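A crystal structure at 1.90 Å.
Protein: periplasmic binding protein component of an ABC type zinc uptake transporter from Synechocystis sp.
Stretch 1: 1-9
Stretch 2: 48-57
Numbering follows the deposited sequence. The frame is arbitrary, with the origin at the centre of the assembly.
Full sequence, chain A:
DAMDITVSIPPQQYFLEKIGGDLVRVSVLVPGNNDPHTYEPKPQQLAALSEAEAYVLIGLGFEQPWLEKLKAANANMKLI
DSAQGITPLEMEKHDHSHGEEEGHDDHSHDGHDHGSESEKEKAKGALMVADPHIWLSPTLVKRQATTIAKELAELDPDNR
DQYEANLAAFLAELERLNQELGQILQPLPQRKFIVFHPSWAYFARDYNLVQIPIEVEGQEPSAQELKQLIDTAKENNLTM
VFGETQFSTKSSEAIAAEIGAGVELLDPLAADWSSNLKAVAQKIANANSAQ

Stretch 1 1-9: DAMDITVSI
Stretch 2 (48-57) ALSEAEAYVL

The two stretches meet as neighbouring parallel β-strands, joined by a short backbone ladder that a glutamate side chain extends at its start and a tyrosine–serine hydroxyl pair at its end. Residues 3-7 and 54-57 run in the same direction, their axes 27° apart (signed crossing angle -27°) and 4.7 Å apart at closest approach, and the contact buries 606 Å² in all. Ile 5 pairs with Ala 54, Thr 6 with Tyr 55 and Val 7 with Val 56, at CA–CA separations of 4.7 to 5.0 Å. Backbone angles are extended, with phi/psi of -133/138° at Ile 5, -113/140° at Thr 6, -151/163° at Ala 54 and -134/128° at Tyr 55.

Thr 6 carries the centre of the ladder, its two backbone polar groups reaching residues on either side of Tyr 55: Thr 6 N donates to Ala 54 O (3.0 Å), and Val 56 N donates to Thr 6 O (2.8 Å). Thr 6 O also receives a CA-H...O contact from Tyr 55 CA at 3.1 Å, as Ala 54 O does from Ile 5 CA at 3.4 Å.

Before the strand, a 3-10 segment at 49-51, with Ala 52 N bonded to Leu 49 O (3.1 Å), leads into Glu 53 (phi/psi -87/-30°). Glu 53 N donates to Asp 4 O at 2.8 Å, while its side chain (chi1 m, chi2 t) turns back so that OE1 accepts from Asp 4 N at 3.0 Å; a carboxylate thus serves where a backbone carbonyl might. Like charges also lie close together here, Asp 4 OD2 being 4.3 Å from both Glu 53 OE1 and Glu 51 OE1. Asp 4 (chi1 m) points toward the second stretch, and a water donates both to Asp 4 OD2 (2.8 Å) and to Glu 51 O (2.7 Å), bridging the two.

Side chains alternate across the sheet. One face carries Ile 5 (m, t), Val 7 (m), Ala 54 and Val 56 (t), and Val 56 makes the apolar contacts across it, with Ile 5 CG2 and Val 7 CG1 each 3.9 Å from Val 56, at CG2 and CB respectively. The other face holds Thr 6 (m) and Tyr 55 (t, chi2 108°), where Thr 6 CG2 approaches Tyr 55 CE1 at 3.7 Å and Thr 6 OG1 approaches Leu 49 CD2 at 3.6 Å. The tyrosine extends along the sheet until its OH donates to Ser 8 OG (2.7 Å), just beyond the strand, where Ser 8 adopts phi/psi -74/-47° and chi1 m.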

# COMPACT_ATOMS: atom_id res chain seq x y z
N ASP A 1 -20.34 -17.42 13.39
CA ASP A 1 -21.16 -16.23 13.04
C ASP A 1 -20.43 -15.30 12.08
O ASP A 1 -20.97 -14.99 11.02
CB ASP A 1 -21.60 -15.45 14.30
CG ASP A 1 -20.45 -15.18 15.28
OD1 ASP A 1 -19.96 -16.14 15.92
OD2 ASP A 1 -20.04 -14.00 15.44
N ALA A 2 -19.21 -14.87 12.42
CA ALA A 2 -18.48 -13.95 11.54
C ALA A 2 -18.16 -14.53 10.14
O ALA A 2 -17.97 -15.73 9.98
CB ALA A 2 -17.18 -13.51 12.20
N MET A 3 -18.07 -13.65 9.15
CA MET A 3 -17.73 -14.08 7.81
C MET A 3 -16.19 -14.19 7.71
O MET A 3 -15.47 -13.28 8.10
CB MET A 3 -18.21 -13.01 6.85
CG MET A 3 -18.11 -13.23 5.38
SD MET A 3 -19.58 -12.32 4.65
CE MET A 3 -20.84 -13.29 5.36
N ASP A 4 -15.69 -15.30 7.18
CA ASP A 4 -14.25 -15.49 6.95
C ASP A 4 -13.90 -14.83 5.64
O ASP A 4 -14.43 -15.20 4.59
CB ASP A 4 -13.90 -16.96 6.86
CG ASP A 4 -13.84 -17.61 8.22
OD1 ASP A 4 -13.06 -17.11 9.03
OD2 ASP A 4 -14.57 -18.58 8.47
N ILE A 5 -12.96 -13.89 5.71
CA ILE A 5 -12.53 -13.12 4.55
C ILE A 5 -11.03 -13.12 4.52
O ILE A 5 -10.38 -12.96 5.56
CB ILE A 5 -13.03 -11.64 4.66
CG1 ILE A 5 -14.56 -11.65 4.73
CG2 ILE A 5 -12.55 -10.76 3.46
CD1 ILE A 5 -15.22 -10.30 5.01
N THR A 6 -10.48 -13.29 3.34
CA THR A 6 -9.05 -13.27 3.18
C THR A 6 -8.71 -12.06 2.35
O THR A 6 -9.43 -11.68 1.37
CB THR A 6 -8.55 -14.57 2.48
OG1 THR A 6 -8.79 -15.69 3.34
CG2 THR A 6 -7.06 -14.49 2.24
N VAL A 7 -7.63 -11.39 2.74
CA VAL A 7 -7.20 -10.25 1.95
C VAL A 7 -5.75 -10.50 1.53
O VAL A 7 -5.07 -11.36 2.09
CB VAL A 7 -7.28 -8.93 2.74
CG1 VAL A 7 -8.73 -8.72 3.25
CG2 VAL A 7 -6.28 -8.99 3.92
N SER A 8 -5.28 -9.74 0.55
CA SER A 8 -3.92 -9.92 0.06
C SER A 8 -2.82 -9.40 0.98
O SER A 8 -1.88 -10.12 1.27
CB SER A 8 -3.76 -9.24 -1.30
OG SER A 8 -4.49 -9.95 -2.30
N ILE A 9 -2.97 -8.18 1.50
CA ILE A 9 -1.87 -7.61 2.30
C ILE A 9 -2.34 -7.04 3.61
O ILE A 9 -3.52 -6.71 3.76
CB ILE A 9 -1.11 -6.54 1.46
CG1 ILE A 9 -2.12 -5.53 0.88
CG2 ILE A 9 -0.37 -7.21 0.31
CD1 ILE A 9 -1.49 -4.22 0.40
N ALA A 48 -6.15 -23.44 3.45
CA ALA A 48 -6.96 -22.69 4.40
C ALA A 48 -8.01 -21.87 3.70
O ALA A 48 -9.05 -21.53 4.28
CB ALA A 48 -6.08 -21.78 5.23
N LEU A 49 -7.75 -21.57 2.44
CA LEU A 49 -8.67 -20.75 1.64
C LEU A 49 -10.03 -21.37 1.42
O LEU A 49 -10.98 -20.68 1.05
CB LEU A 49 -8.07 -20.44 0.27
CG LEU A 49 -7.34 -19.13 0.07
CD1 LEU A 49 -7.12 -18.95 -1.46
CD2 LEU A 49 -8.18 -17.96 0.65
N SER A 50 -10.13 -22.68 1.64
CA SER A 50 -11.41 -23.34 1.40
C SER A 50 -12.48 -22.82 2.35
O SER A 50 -13.66 -22.88 2.04
CB SER A 50 -11.26 -24.87 1.51
OG SER A 50 -10.93 -25.26 2.82
N GLU A 51 -12.07 -22.28 3.50
CA GLU A 51 -12.96 -21.72 4.52
C GLU A 51 -13.51 -20.32 4.16
O GLU A 51 -14.52 -19.86 4.72
CB GLU A 51 -12.17 -21.52 5.83
CG GLU A 51 -11.62 -22.77 6.50
CD GLU A 51 -12.66 -23.42 7.40
OE1 GLU A 51 -13.26 -22.70 8.24
OE2 GLU A 51 -12.88 -24.64 7.28
N ALA A 52 -12.79 -19.62 3.29
CA ALA A 52 -13.14 -18.24 2.93
C ALA A 52 -14.44 -18.00 2.19
O ALA A 52 -14.75 -18.67 1.21
CB ALA A 52 -12.03 -17.63 2.12
N GLU A 53 -15.18 -17.03 2.67
CA GLU A 53 -16.42 -16.62 2.01
C GLU A 53 -16.13 -15.59 0.93
O GLU A 53 -16.84 -15.49 -0.10
CB GLU A 53 -17.38 -16.12 3.07
CG GLU A 53 -17.87 -17.32 3.88
CD GLU A 53 -18.52 -16.95 5.15
OE1 GLU A 53 -17.87 -17.10 6.21
OE2 GLU A 53 -19.69 -16.51 5.09
N ALA A 54 -15.09 -14.80 1.15
CA ALA A 54 -14.70 -13.81 0.15
C ALA A 54 -13.21 -13.53 0.21
O ALA A 54 -12.51 -13.84 1.19
CB ALA A 54 -15.48 -12.52 0.35
N TYR A 55 -12.72 -12.94 -0.85
CA TYR A 55 -11.31 -12.60 -0.94
C TYR A 55 -11.29 -11.17 -1.44
O TYR A 55 -11.94 -10.84 -2.46
CB TYR A 55 -10.60 -13.54 -1.92
CG TYR A 55 -9.12 -13.29 -1.97
CD1 TYR A 55 -8.21 -14.20 -1.39
CD2 TYR A 55 -8.63 -12.11 -2.52
CE1 TYR A 55 -6.85 -13.94 -1.39
CE2 TYR A 55 -7.27 -11.84 -2.51
CZ TYR A 55 -6.38 -12.77 -1.94
OH TYR A 55 -5.03 -12.53 -2.00
N VAL A 56 -10.58 -10.30 -0.74
CA VAL A 56 -10.53 -8.91 -1.18
C VAL A 56 -9.24 -8.58 -1.94
O VAL A 56 -8.15 -8.59 -1.37
CB VAL A 56 -10.72 -7.94 0.01
CG1 VAL A 56 -10.57 -6.44 -0.48
CG2 VAL A 56 -12.13 -8.14 0.57
N LEU A 57 -9.39 -8.32 -3.23
CA LEU A 57 -8.29 -8.00 -4.11
C LEU A 57 -7.90 -6.53 -4.06
O LEU A 57 -8.76 -5.63 -3.97
CB LEU A 57 -8.68 -8.26 -5.56
CG LEU A 57 -9.17 -9.68 -5.90
CD1 LEU A 57 -9.99 -9.64 -7.22
CD2 LEU A 57 -7.98 -10.60 -6.00
O HOH W 1 -16.11 -20.25 6.81